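Local coordinates for protein oligogalacturonate lyase (Yersinia enterocolitica subsp. enterocolitica, PDB 3PE7) that cleaves oligogalacturonates, the short fragments of pectin, by beta-elimination in the cytoplasm and binds manganese and calcium ions, at residues K5-T10 with G54-P59; K49-G54 with G86-D91; N61-D66 with A72-E77; M105-D108 with E113-V116; K343-D348 with G373-Y378. All blocks are in the same frame, centred on the assembly; numbering follows the deposited sequence.

In the fold
The protein is a seven-bladed beta-propeller, and four of the five contacts fall in two consecutive blades. Interactions 1 and 3 have centres about 7 Å apart and share the sheet of strands 6-8, 71-74, 61-66, 49-54 and 33-34, with a calcium ion at its edge. Interaction 2, which encloses interaction 3 along the chain, packs strand 49-54 of that sheet against strand 87-88 of the next. Interaction 4 is the outer hairpin of this second sheet, and touches interaction 3 through Thr76 and Glu114. Interaction 5 comes last, joining loop 343-348 to strand 376-381 in the blade where that strand pairs with strand 22-25; its Leu377 packs on Leu50 and Phe52 of interaction 2, linking three successive blades.

Interaction 1 of 5, residues K5-T10 with G54-P59; sequences KQIPLT and GAFDGP. With CA (calcium ion), chain C.
Ile7 and Phe56 mark the nearest backbone approach, yet their CA atoms are 9.1 Å apart, so strand 6-8 and the loop 54-59 meet through side chains alone. The loop folds into a type I beta turn from Ala55 to Gly58, closed by a hydrogen bond from Gly58 N to Ala55 O of 3.0 Å. Gly58 ends the turn with a phi of 128°, a conformation that calls for glycine.

Phe56, early in the turn, offers its ring to the strand. Ile7 CD1 lies 3.3 Å from the centroid of the Phe56 ring and only 3° off the ring normal, a CH-pi contact squarely over the face. The long branch of Ile7 makes this reach because CG1 sits between the backbone N and the carbonyl carbon (chi1 46°) and CD1 extends anti beyond it. Leu9 joins obliquely, its CD2 4.0 Å from Phe56 CZ.

The next turn residue, Asp57, faces a calcium ion instead. Its OD1 binds the calcium at 2.4 Å, and its OD2 accepts a 2.6 Å hydrogen bond from a water that is itself a calcium ligand. Two more waters and the carbonyl O of Met1 are also bound to the metal.

Strand 6-8 is the outermost of its sheet and pairs with strand 71-74 through Ile7 and Ala72, while Phe56 meets Tyr63 of strand 61-66 edge-to-face and rests on Pro28 and Val31.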
# COMPACT_ATOMS: atom_id res chain seq x y z
N LYS A 5 16.84 1.62 20.23
CA LYS A 5 18.14 2.15 19.84
C LYS A 5 17.97 3.16 18.71
O LYS A 5 17.06 3.06 17.90
CB LYS A 5 19.11 1.04 19.45
CG LYS A 5 19.43 0.04 20.56
CD LYS A 5 19.69 0.72 21.90
CE LYS A 5 20.20 -0.28 22.94
NZ LYS A 5 21.64 -0.54 22.69
N GLN A 6 18.88 4.13 18.68
CA GLN A 6 18.83 5.20 17.70
C GLN A 6 20.04 5.12 16.81
O GLN A 6 21.14 4.77 17.27
CB GLN A 6 18.78 6.57 18.40
CG GLN A 6 17.50 6.80 19.20
CD GLN A 6 17.52 8.09 20.01
OE1 GLN A 6 17.97 9.14 19.55
NE2 GLN A 6 17.00 8.02 21.22
N ILE A 7 19.85 5.42 15.53
CA ILE A 7 20.96 5.52 14.59
C ILE A 7 20.82 6.79 13.77
O ILE A 7 19.72 7.11 13.32
CB ILE A 7 21.08 4.32 13.63
CG1 ILE A 7 19.72 3.95 13.05
CG2 ILE A 7 21.71 3.14 14.35
CD1 ILE A 7 19.82 3.08 11.84
N PRO A 8 21.93 7.52 13.58
CA PRO A 8 21.89 8.72 12.75
C PRO A 8 22.01 8.37 11.27
O PRO A 8 22.84 7.54 10.88
CB PRO A 8 23.11 9.51 13.22
CG PRO A 8 24.08 8.47 13.71
CD PRO A 8 23.24 7.34 14.26
N LEU A 9 21.18 9.00 10.44
CA LEU A 9 21.26 8.74 9.02
C LEU A 9 21.75 9.98 8.29
O LEU A 9 21.44 11.10 8.69
CB LEU A 9 19.91 8.32 8.47
CG LEU A 9 19.27 7.08 9.09
CD1 LEU A 9 17.97 6.82 8.38
CD2 LEU A 9 20.19 5.88 9.00
N THR A 10 22.49 9.76 7.21
CA THR A 10 22.87 10.83 6.31
C THR A 10 21.83 10.97 5.20
O THR A 10 21.36 9.96 4.68
CB THR A 10 24.26 10.54 5.69
OG1 THR A 10 25.24 10.43 6.71
CG2 THR A 10 24.66 11.64 4.74
N GLY A 54 13.66 -1.38 7.86
CA GLY A 54 15.12 -1.36 7.68
C GLY A 54 15.76 -2.62 8.22
O GLY A 54 15.20 -3.30 9.07
N ALA A 55 16.94 -2.94 7.69
CA ALA A 55 17.61 -4.19 8.03
C ALA A 55 18.81 -4.03 8.98
O ALA A 55 19.59 -4.95 9.12
CB ALA A 55 18.04 -4.91 6.74
N PHE A 56 18.92 -2.88 9.66
CA PHE A 56 20.14 -2.55 10.42
C PHE A 56 20.48 -3.60 11.49
O PHE A 56 21.66 -3.92 11.68
CB PHE A 56 19.98 -1.19 11.12
CG PHE A 56 19.72 -0.05 10.16
CD1 PHE A 56 20.78 0.59 9.53
CD2 PHE A 56 18.41 0.36 9.89
CE1 PHE A 56 20.55 1.65 8.63
CE2 PHE A 56 18.16 1.43 9.00
CZ PHE A 56 19.23 2.06 8.38
N ASP A 57 19.46 -4.11 12.18
CA ASP A 57 19.63 -5.06 13.30
C ASP A 57 19.85 -6.51 12.80
O ASP A 57 20.19 -7.42 13.60
CB ASP A 57 18.39 -5.01 14.20
CG ASP A 57 18.66 -5.51 15.64
OD1 ASP A 57 19.82 -5.53 16.08
OD2 ASP A 57 17.67 -5.85 16.31
N GLY A 58 19.67 -6.72 11.50
CA GLY A 58 19.82 -8.07 10.90
C GLY A 58 18.60 -8.44 10.08
O GLY A 58 18.67 -8.47 8.84
N PRO A 59 17.46 -8.69 10.76
CA PRO A 59 16.24 -8.90 9.99
C PRO A 59 15.63 -7.56 9.59
O PRO A 59 16.23 -6.52 9.83
CB PRO A 59 15.31 -9.63 10.95
CG PRO A 59 15.81 -9.30 12.32
CD PRO A 59 17.23 -8.75 12.21
CA CA C . 20.58 -6.61 18.10
O HOH W 1 18.29 -7.20 18.46
O HOH W 2 20.82 -6.58 20.48
O HOH W 3 22.88 -6.03 17.66

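Interaction 2 of 5, residues K49-G54 with G86-D91; sequences KLLFGG and GFLSPD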
# COMPACT_ATOMS: atom_id res chain seq x y z
N LYS A 49 7.91 13.10 10.93
CA LYS A 49 8.44 11.76 11.21
C LYS A 49 7.92 10.75 10.21
O LYS A 49 6.81 10.90 9.67
CB LYS A 49 8.15 11.36 12.66
CG LYS A 49 8.97 12.19 13.68
CD LYS A 49 8.43 12.02 15.09
CE LYS A 49 9.13 12.97 16.05
NZ LYS A 49 8.92 14.40 15.66
N LEU A 50 8.72 9.71 9.94
CA LEU A 50 8.39 8.74 8.89
C LEU A 50 8.67 7.30 9.33
O LEU A 50 9.78 6.97 9.71
CB LEU A 50 9.19 9.06 7.61
CG LEU A 50 9.13 8.07 6.44
CD1 LEU A 50 7.70 7.96 5.90
CD2 LEU A 50 10.10 8.47 5.34
N LEU A 51 7.64 6.47 9.27
CA LEU A 51 7.71 5.02 9.50
C LEU A 51 8.31 4.33 8.26
O LEU A 51 7.88 4.61 7.13
CB LEU A 51 6.29 4.48 9.67
CG LEU A 51 6.16 2.97 9.94
CD1 LEU A 51 6.70 2.63 11.34
CD2 LEU A 51 4.71 2.53 9.80
N PHE A 52 9.25 3.42 8.49
CA PHE A 52 9.84 2.63 7.40
C PHE A 52 10.39 1.29 7.90
O PHE A 52 10.44 1.02 9.11
CB PHE A 52 10.91 3.43 6.64
CG PHE A 52 12.21 3.59 7.36
CD1 PHE A 52 13.29 2.79 7.02
CD2 PHE A 52 12.37 4.55 8.38
CE1 PHE A 52 14.53 2.92 7.68
CE2 PHE A 52 13.61 4.70 9.06
CZ PHE A 52 14.69 3.88 8.71
N GLY A 53 10.78 0.44 6.97
CA GLY A 53 11.36 -0.87 7.32
C GLY A 53 12.84 -0.83 6.97
O GLY A 53 13.23 -0.28 5.93
N GLY A 54 13.66 -1.38 7.86
CA GLY A 54 15.12 -1.36 7.68
C GLY A 54 15.76 -2.62 8.22
O GLY A 54 15.20 -3.30 9.07
N GLY A 86 2.31 -2.26 7.84
CA GLY A 86 2.18 -1.47 9.08
C GLY A 86 1.72 -0.06 8.82
O GLY A 86 1.96 0.49 7.75
N PHE A 87 1.06 0.53 9.82
CA PHE A 87 0.57 1.90 9.70
C PHE A 87 0.59 2.62 11.04
O PHE A 87 0.54 2.00 12.11
CB PHE A 87 -0.83 1.93 9.09
CG PHE A 87 -1.88 1.21 9.90
CD1 PHE A 87 -2.65 1.91 10.83
CD2 PHE A 87 -2.10 -0.15 9.73
CE1 PHE A 87 -3.65 1.23 11.59
CE2 PHE A 87 -3.10 -0.84 10.46
CZ PHE A 87 -3.86 -0.15 11.40
N LEU A 88 0.69 3.94 10.98
CA LEU A 88 0.57 4.79 12.16
C LEU A 88 -0.90 5.08 12.44
O LEU A 88 -1.71 5.20 11.53
CB LEU A 88 1.31 6.11 11.94
CG LEU A 88 2.82 5.99 11.69
CD1 LEU A 88 3.43 7.41 11.43
CD2 LEU A 88 3.47 5.26 12.86
N SER A 89 -1.22 5.21 13.73
CA SER A 89 -2.57 5.60 14.12
C SER A 89 -2.83 7.06 13.72
O SER A 89 -1.88 7.83 13.52
CB SER A 89 -2.73 5.44 15.64
OG SER A 89 -1.77 6.22 16.34
N PRO A 90 -4.11 7.46 13.65
CA PRO A 90 -4.42 8.88 13.33
C PRO A 90 -3.71 9.88 14.23
O PRO A 90 -3.20 10.91 13.74
CB PRO A 90 -5.95 8.96 13.47
CG PRO A 90 -6.44 7.58 13.14
CD PRO A 90 -5.33 6.63 13.66
N ASP A 91 -3.63 9.57 15.53
CA ASP A 91 -3.04 10.49 16.50
C ASP A 91 -1.51 10.43 16.58
O ASP A 91 -0.89 11.08 17.42
CB ASP A 91 -3.69 10.30 17.89
CG ASP A 91 -5.15 10.75 17.91
OD1 ASP A 91 -5.55 11.61 17.09
OD2 ASP A 91 -5.91 10.24 18.77
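Leu51 reaches from strand 49-54 toward Leu88 and Gly86, and its contacts can be followed outward along the side chain. At its base, Leu51 CB lies 4.3 Å from Leu88 CG, close to the fork from which both methyls of Leu88 spring. CG stands anti to the backbone N (chi1 -179°), which carries the branch forward between the two segments and spreads its methyls over different neighbours. One methyl, Leu51 CD1, comes 4.4 Å from Leu88 CD2. The other, Leu51 CD2, lies over the backbone, 4.0 Å from Gly86 O and 4.2 Å from Phe87 N. With no side chain on Gly86, the methyl meets its main chain directly. Leu51 also touches Tyr62 and Leu75.

The backbones stay apart, 7.6 Å between the CA atoms of Leu51 and Leu88, since the two strands belong to different sheets. This is face-to-face packing of adjacent propeller blades, in which large aliphatic side chains fill the wedge between sheets. Phe87 points to the other side, where its ring meets Phe96 of its own blade, and the hydroxyl of Ser89 is hydrogen-bonded to Asp93 as the chain turns away.

Leucine against leucine, with a peptide group under one methyl, makes a buried contact that rests on dispersion and on the exclusion of water; lacking any directional bond, it depends on fit of shape alone.

Interaction 3 of 5, residues N61-D66 with A72-E77; sequences NYYLLD and ATQLTE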
# COMPACT_ATOMS: atom_id res chain seq x y z
N ASN A 61 12.97 -4.80 10.26
CA ASN A 61 12.15 -4.32 11.37
C ASN A 61 11.64 -2.92 11.10
O ASN A 61 12.08 -2.27 10.15
CB ASN A 61 12.98 -4.27 12.65
CG ASN A 61 13.45 -5.65 13.10
OD1 ASN A 61 12.64 -6.53 13.44
ND2 ASN A 61 14.75 -5.83 13.14
N TYR A 62 10.68 -2.45 11.91
CA TYR A 62 10.21 -1.07 11.78
C TYR A 62 11.09 -0.05 12.48
O TYR A 62 11.63 -0.32 13.56
CB TYR A 62 8.77 -0.93 12.30
CG TYR A 62 7.74 -1.49 11.35
CD1 TYR A 62 7.34 -0.76 10.23
CD2 TYR A 62 7.16 -2.73 11.58
CE1 TYR A 62 6.38 -1.26 9.35
CE2 TYR A 62 6.20 -3.24 10.72
CZ TYR A 62 5.81 -2.50 9.63
OH TYR A 62 4.88 -3.03 8.78
N TYR A 63 11.20 1.13 11.85
CA TYR A 63 11.92 2.28 12.38
C TYR A 63 11.08 3.52 12.23
O TYR A 63 10.24 3.59 11.33
CB TYR A 63 13.24 2.48 11.61
CG TYR A 63 14.22 1.38 11.87
CD1 TYR A 63 15.27 1.54 12.78
CD2 TYR A 63 14.10 0.15 11.21
CE1 TYR A 63 16.16 0.49 13.05
CE2 TYR A 63 14.98 -0.90 11.48
CZ TYR A 63 16.02 -0.71 12.38
OH TYR A 63 16.88 -1.75 12.64
N LEU A 64 11.27 4.50 13.12
CA LEU A 64 10.67 5.82 12.92
C LEU A 64 11.79 6.81 12.70
O LEU A 64 12.68 6.99 13.55
CB LEU A 64 9.81 6.23 14.14
CG LEU A 64 8.93 7.46 13.92
CD1 LEU A 64 7.74 7.12 13.02
CD2 LEU A 64 8.41 7.98 15.26
N LEU A 65 11.76 7.47 11.54
CA LEU A 65 12.80 8.42 11.16
C LEU A 65 12.33 9.84 11.46
O LEU A 65 11.26 10.27 10.97
CB LEU A 65 13.13 8.27 9.66
CG LEU A 65 14.08 9.27 9.00
CD1 LEU A 65 15.43 9.38 9.71
CD2 LEU A 65 14.27 8.91 7.52
N ASP A 66 13.10 10.56 12.27
CA ASP A 66 12.86 11.99 12.51
C ASP A 66 13.53 12.74 11.36
O ASP A 66 14.75 12.73 11.23
CB ASP A 66 13.42 12.44 13.86
CG ASP A 66 13.04 13.87 14.21
OD1 ASP A 66 13.20 14.77 13.36
OD2 ASP A 66 12.61 14.10 15.36
N ALA A 72 16.93 7.78 13.26
CA ALA A 72 15.96 6.70 13.18
C ALA A 72 15.94 5.92 14.49
O ALA A 72 17.00 5.51 15.00
CB ALA A 72 16.31 5.78 12.05
N THR A 73 14.76 5.70 15.04
CA THR A 73 14.63 4.88 16.24
C THR A 73 14.05 3.52 15.85
O THR A 73 13.02 3.46 15.18
CB THR A 73 13.72 5.57 17.27
OG1 THR A 73 14.26 6.86 17.59
CG2 THR A 73 13.61 4.72 18.57
N GLN A 74 14.70 2.45 16.28
CA GLN A 74 14.18 1.10 16.04
C GLN A 74 12.96 0.85 16.90
O GLN A 74 13.02 0.99 18.14
CB GLN A 74 15.26 0.04 16.34
CG GLN A 74 14.83 -1.37 15.95
CD GLN A 74 15.95 -2.37 16.09
OE1 GLN A 74 17.13 -2.00 16.11
NE2 GLN A 74 15.59 -3.66 16.16
N LEU A 75 11.86 0.49 16.25
CA LEU A 75 10.55 0.33 16.90
C LEU A 75 10.25 -1.11 17.29
O LEU A 75 9.61 -1.37 18.30
CB LEU A 75 9.42 0.83 16.01
CG LEU A 75 9.48 2.29 15.53
CD1 LEU A 75 8.26 2.57 14.64
CD2 LEU A 75 9.48 3.23 16.74
N THR A 76 10.63 -2.05 16.42
CA THR A 76 10.34 -3.47 16.65
C THR A 76 11.66 -4.27 16.50
O THR A 76 12.63 -3.78 15.91
CB THR A 76 9.25 -3.99 15.68
OG1 THR A 76 9.73 -3.95 14.33
CG2 THR A 76 7.96 -3.17 15.78
N GLU A 77 11.67 -5.48 17.04
CA GLU A 77 12.83 -6.34 16.95
C GLU A 77 12.43 -7.79 16.76
O GLU A 77 11.29 -8.18 17.05
CB GLU A 77 13.72 -6.15 18.20
CG GLU A 77 13.05 -6.56 19.51
CD GLU A 77 13.91 -6.28 20.75
OE1 GLU A 77 14.93 -5.57 20.65
OE2 GLU A 77 13.55 -6.77 21.85
O HOH W 4 13.92 8.87 15.90
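Leu64 and Thr73 face each other in the antiparallel hairpin of strands 61-66 and 71-74, joined by two backbone hydrogen bonds, Leu64 N to Thr73 O and Thr73 N to Leu64 O, each 2.9 Å. Past the end of strand 71-74, Tyr62 O accepts Leu75 N at 2.8 Å, and Thr76 takes over the pairing with its side chain: Tyr62 N donates to Thr76 OG1 at 3.0 Å, nearly straight at 166°. This works because OG1 sits between the backbone N and carbonyl carbon of Thr76 (chi1 65°).

On the face shared by Tyr63 and Gln74, the Gln74 stem comes obliquely to the ring, Gln74 CB 3.4 Å from Tyr63 CE1. Beyond the strand, Leu75 turns back to pack CD2 4.0 Å from Leu64 CB, on the side of Leu64 and Thr73.

Further out, Gln74 NE2 donates to Thr76 O at 3.0 Å and to Asp57 OD2, so this second-shell amide probably helps orient the carboxylate whose OD1 binds calcium. Asp81 OD2 is hydrogen-bonded to Thr76 OG1, and Asn82 O to Tyr62 OH.

Strand 61-66 lies between strands 49-54 and 71-74, and Tyr62, Leu75 and Thr76 lean on Leu95 of the neighbouring sheet.

Interaction 4 of 5, residues M105-D108 with E113-V116; sequences MRVD and EENV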
# COMPACT_ATOMS: atom_id res chain seq x y z
N MET A 105 -0.37 -6.56 16.11
CA MET A 105 0.27 -5.90 17.24
C MET A 105 -0.01 -4.40 17.22
O MET A 105 -0.15 -3.81 16.14
CB MET A 105 1.79 -6.06 17.18
CG MET A 105 2.30 -7.49 17.00
SD MET A 105 1.83 -8.55 18.39
CE MET A 105 2.67 -7.71 19.73
N ARG A 106 -0.07 -3.81 18.41
CA ARG A 106 -0.07 -2.36 18.60
C ARG A 106 1.17 -1.97 19.39
O ARG A 106 1.43 -2.50 20.49
CB ARG A 106 -1.33 -1.89 19.33
CG ARG A 106 -1.46 -0.35 19.45
CD ARG A 106 -2.61 0.03 20.40
NE ARG A 106 -2.74 1.49 20.54
CZ ARG A 106 -2.04 2.25 21.38
NH1 ARG A 106 -1.12 1.73 22.20
NH2 ARG A 106 -2.26 3.56 21.41
N VAL A 107 1.95 -1.05 18.84
CA VAL A 107 3.13 -0.56 19.52
C VAL A 107 2.88 0.88 19.98
O VAL A 107 2.58 1.75 19.15
CB VAL A 107 4.39 -0.59 18.60
CG1 VAL A 107 5.61 -0.18 19.36
CG2 VAL A 107 4.56 -1.97 17.98
N ASP A 108 3.01 1.11 21.29
CA ASP A 108 2.95 2.46 21.86
C ASP A 108 4.23 3.19 21.46
O ASP A 108 5.33 2.76 21.78
CB ASP A 108 2.82 2.37 23.39
CG ASP A 108 2.63 3.74 24.05
OD1 ASP A 108 3.54 4.58 23.98
OD2 ASP A 108 1.58 3.95 24.66
N GLU A 113 6.27 -0.26 24.19
CA GLU A 113 5.58 -1.46 24.65
C GLU A 113 4.60 -1.96 23.58
O GLU A 113 3.95 -1.16 22.89
CB GLU A 113 4.86 -1.19 25.99
CG GLU A 113 5.86 -0.90 27.12
CD GLU A 113 5.21 -0.39 28.40
OE1 GLU A 113 3.97 -0.32 28.48
OE2 GLU A 113 5.96 -0.06 29.33
N GLU A 114 4.52 -3.28 23.41
CA GLU A 114 3.60 -3.88 22.44
C GLU A 114 2.49 -4.68 23.10
O GLU A 114 2.68 -5.29 24.16
CB GLU A 114 4.36 -4.77 21.43
CG GLU A 114 5.67 -4.17 20.93
CD GLU A 114 6.17 -4.78 19.63
OE1 GLU A 114 5.40 -5.56 18.97
OE2 GLU A 114 7.33 -4.49 19.27
N ASN A 115 1.34 -4.71 22.46
CA ASN A 115 0.21 -5.53 22.89
C ASN A 115 -0.31 -6.31 21.70
O ASN A 115 -0.43 -5.76 20.59
CB ASN A 115 -0.90 -4.61 23.43
CG ASN A 115 -2.09 -5.37 23.97
OD1 ASN A 115 -1.96 -6.16 24.92
ND2 ASN A 115 -3.26 -5.14 23.38
N VAL A 116 -0.63 -7.59 21.88
CA VAL A 116 -1.30 -8.28 20.78
C VAL A 116 -2.80 -8.00 20.81
O VAL A 116 -3.50 -8.32 21.77
CB VAL A 116 -0.88 -9.81 20.60
CG1 VAL A 116 -0.19 -10.35 21.79
CG2 VAL A 116 -2.04 -10.68 20.08
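Met105 to Asp108 and Glu113 to Val116 run antiparallel, their strand axes at 160°, joined by backbone hydrogen bonds of 2.9 to 3.0 Å from Arg106 N to Asn115 O, Asn115 N to Arg106 O and Asp108 N to Glu113 O.

Most of the side-chain contact lies on the face of Met105, Val107, Glu114 and Val116. Met105 is bent at chi2 (-63°) and again at chi3, which folds its flexible thioether back over the partner strand: SD rests 3.7 Å from Val116 CB, and CE comes 3.6 Å from Glu114 OE1. Glu114 lies beside Val107, pointing the same way, with Val107 CG2 3.8 Å from Glu114 CG. Its aliphatic stem can thus pack on the strand while the carboxylate reaches past it, where OE1 is hydrogen-bonded to Tyr97 and OE2 forms a salt bridge with Lys3; both probably favour the charged form. Asp108 turns its carboxylate back to the connecting loop, OD1 accepting from the backbone N of Ala110 and Thr111.

Strand 114-119 is the outermost of its four-stranded blade, and strand 103-108 separates it from strand 94-99, where Tyr97 and Lys99 meet Met105.

Interaction 5 of 5, residues K343-D348 with G373-Y378; sequences KVFEGD and GKPALY
Phe345 and Pro375 form the dense part of this contact. Pro375 CD lies 3.6 Å from the centroid of the Phe345 ring, 6° off the ring normal, so one methylene of the proline is set over the middle of the aromatic face in a CH-pi contact. The nearest pair of atoms is Phe345 CE1 and Pro375 CD at 3.7 Å, and Pro375 CG follows 4.0 Å from Phe345 CD2. The two side chains come from opposite directions. Proline suits such a face: its CD is bonded to the amide nitrogen, which makes those hydrogens slightly positive, and its ring is rigid.

Phe345 opens a type I' beta turn that ends at Asp348, closed by Asp348 N to Phe345 O at 3.0 Å. Positive phi favours glycine at Gly347, while Glu346 takes the left-handed conformation without that advantage. The turn belongs to the long loop before strand 357-358, whereas Pro375 leads into strand 376-381. That strand lies beside strand 22-25 in a blade shared by the two ends of the chain, the "velcro" closure of many beta-propellers. Asp348 OD1 accepts from the backbone N of Gln350, a manganese ligand, which links the turn to the metal site.

Packing thins toward the solvent. Gly373 O stands oblique to the ring, 3.8 Å from Phe345 CZ, and Lys374 CA is 4.1 Å from Phe345 CE1. The extended Lys374 chain leads its ammonium away to a hydrogen bond with the carbonyl O of Asp30, while OE2 of exposed Glu346 is hydrogen-bonded to Trp60 NE1.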
# COMPACT_ATOMS: atom_id res chain seq x y z
N LYS A 343 13.97 -6.09 -8.86
CA LYS A 343 14.52 -7.39 -8.47
C LYS A 343 13.99 -7.80 -7.11
O LYS A 343 13.57 -6.96 -6.30
CB LYS A 343 16.06 -7.35 -8.43
CG LYS A 343 16.70 -7.39 -9.82
CD LYS A 343 18.19 -7.10 -9.78
CE LYS A 343 18.78 -7.13 -11.18
NZ LYS A 343 20.26 -6.85 -11.21
N VAL A 344 14.04 -9.11 -6.85
CA VAL A 344 13.69 -9.65 -5.55
C VAL A 344 14.89 -9.52 -4.60
O VAL A 344 16.03 -9.84 -4.97
CB VAL A 344 13.27 -11.13 -5.70
CG1 VAL A 344 13.06 -11.80 -4.34
CG2 VAL A 344 12.02 -11.22 -6.58
N PHE A 345 14.66 -9.01 -3.39
CA PHE A 345 15.68 -9.12 -2.36
C PHE A 345 15.13 -9.98 -1.23
O PHE A 345 14.01 -9.76 -0.76
CB PHE A 345 16.07 -7.74 -1.78
CG PHE A 345 16.98 -6.93 -2.66
CD1 PHE A 345 18.33 -6.75 -2.32
CD2 PHE A 345 16.48 -6.33 -3.82
CE1 PHE A 345 19.17 -5.98 -3.13
CE2 PHE A 345 17.32 -5.54 -4.63
CZ PHE A 345 18.65 -5.38 -4.29
N GLU A 346 15.94 -10.95 -0.79
CA GLU A 346 15.59 -11.87 0.31
C GLU A 346 14.17 -12.46 0.19
O GLU A 346 13.40 -12.54 1.17
CB GLU A 346 15.82 -11.19 1.69
CG GLU A 346 17.26 -10.73 1.93
CD GLU A 346 17.46 -10.12 3.29
OE1 GLU A 346 17.24 -10.82 4.30
OE2 GLU A 346 17.85 -8.93 3.36
N GLY A 347 13.85 -12.89 -1.02
CA GLY A 347 12.58 -13.57 -1.29
C GLY A 347 11.37 -12.66 -1.42
O GLY A 347 10.28 -13.12 -1.74
N ASP A 348 11.56 -11.36 -1.18
CA ASP A 348 10.44 -10.44 -1.14
C ASP A 348 10.19 -9.75 -2.48
O ASP A 348 11.05 -9.02 -3.00
CB ASP A 348 10.63 -9.41 -0.03
CG ASP A 348 9.35 -8.70 0.29
OD1 ASP A 348 8.93 -7.89 -0.55
OD2 ASP A 348 8.78 -8.97 1.37
N GLY A 373 22.11 0.46 -5.03
CA GLY A 373 22.62 -0.77 -4.41
C GLY A 373 21.49 -1.61 -3.87
O GLY A 373 20.83 -2.34 -4.60
N LYS A 374 21.23 -1.48 -2.57
CA LYS A 374 20.09 -2.16 -1.98
C LYS A 374 18.92 -1.19 -1.98
O LYS A 374 19.11 0.01 -2.19
CB LYS A 374 20.45 -2.62 -0.56
CG LYS A 374 21.57 -3.67 -0.55
CD LYS A 374 22.01 -3.93 0.87
CE LYS A 374 23.12 -4.97 0.94
NZ LYS A 374 23.55 -5.10 2.36
N PRO A 375 17.70 -1.69 -1.73
CA PRO A 375 16.54 -0.80 -1.56
C PRO A 375 16.81 0.34 -0.56
O PRO A 375 17.40 0.12 0.51
CB PRO A 375 15.47 -1.74 -1.01
CG PRO A 375 15.82 -3.07 -1.63
CD PRO A 375 17.32 -3.12 -1.59
N ALA A 376 16.39 1.54 -0.94
CA ALA A 376 16.54 2.73 -0.09
C ALA A 376 15.31 3.61 -0.28
O ALA A 376 14.54 3.43 -1.23
CB ALA A 376 17.85 3.51 -0.46
N LEU A 377 15.14 4.56 0.63
CA LEU A 377 14.04 5.52 0.57
C LEU A 377 14.50 6.85 -0.03
O LEU A 377 15.59 7.34 0.25
CB LEU A 377 13.45 5.77 1.97
CG LEU A 377 12.46 4.68 2.45
CD1 LEU A 377 13.21 3.47 2.99
CD2 LEU A 377 11.50 5.24 3.47
N TYR A 378 13.63 7.41 -0.87
CA TYR A 378 13.89 8.67 -1.58
C TYR A 378 12.69 9.60 -1.49
O TYR A 378 11.53 9.14 -1.49
CB TYR A 378 14.14 8.42 -3.08
CG TYR A 378 15.32 7.53 -3.33
CD1 TYR A 378 15.20 6.14 -3.21
CD2 TYR A 378 16.57 8.07 -3.64
CE1 TYR A 378 16.30 5.30 -3.41
CE2 TYR A 378 17.69 7.24 -3.83
CZ TYR A 378 17.51 5.85 -3.72
OH TYR A 378 18.58 5.03 -3.91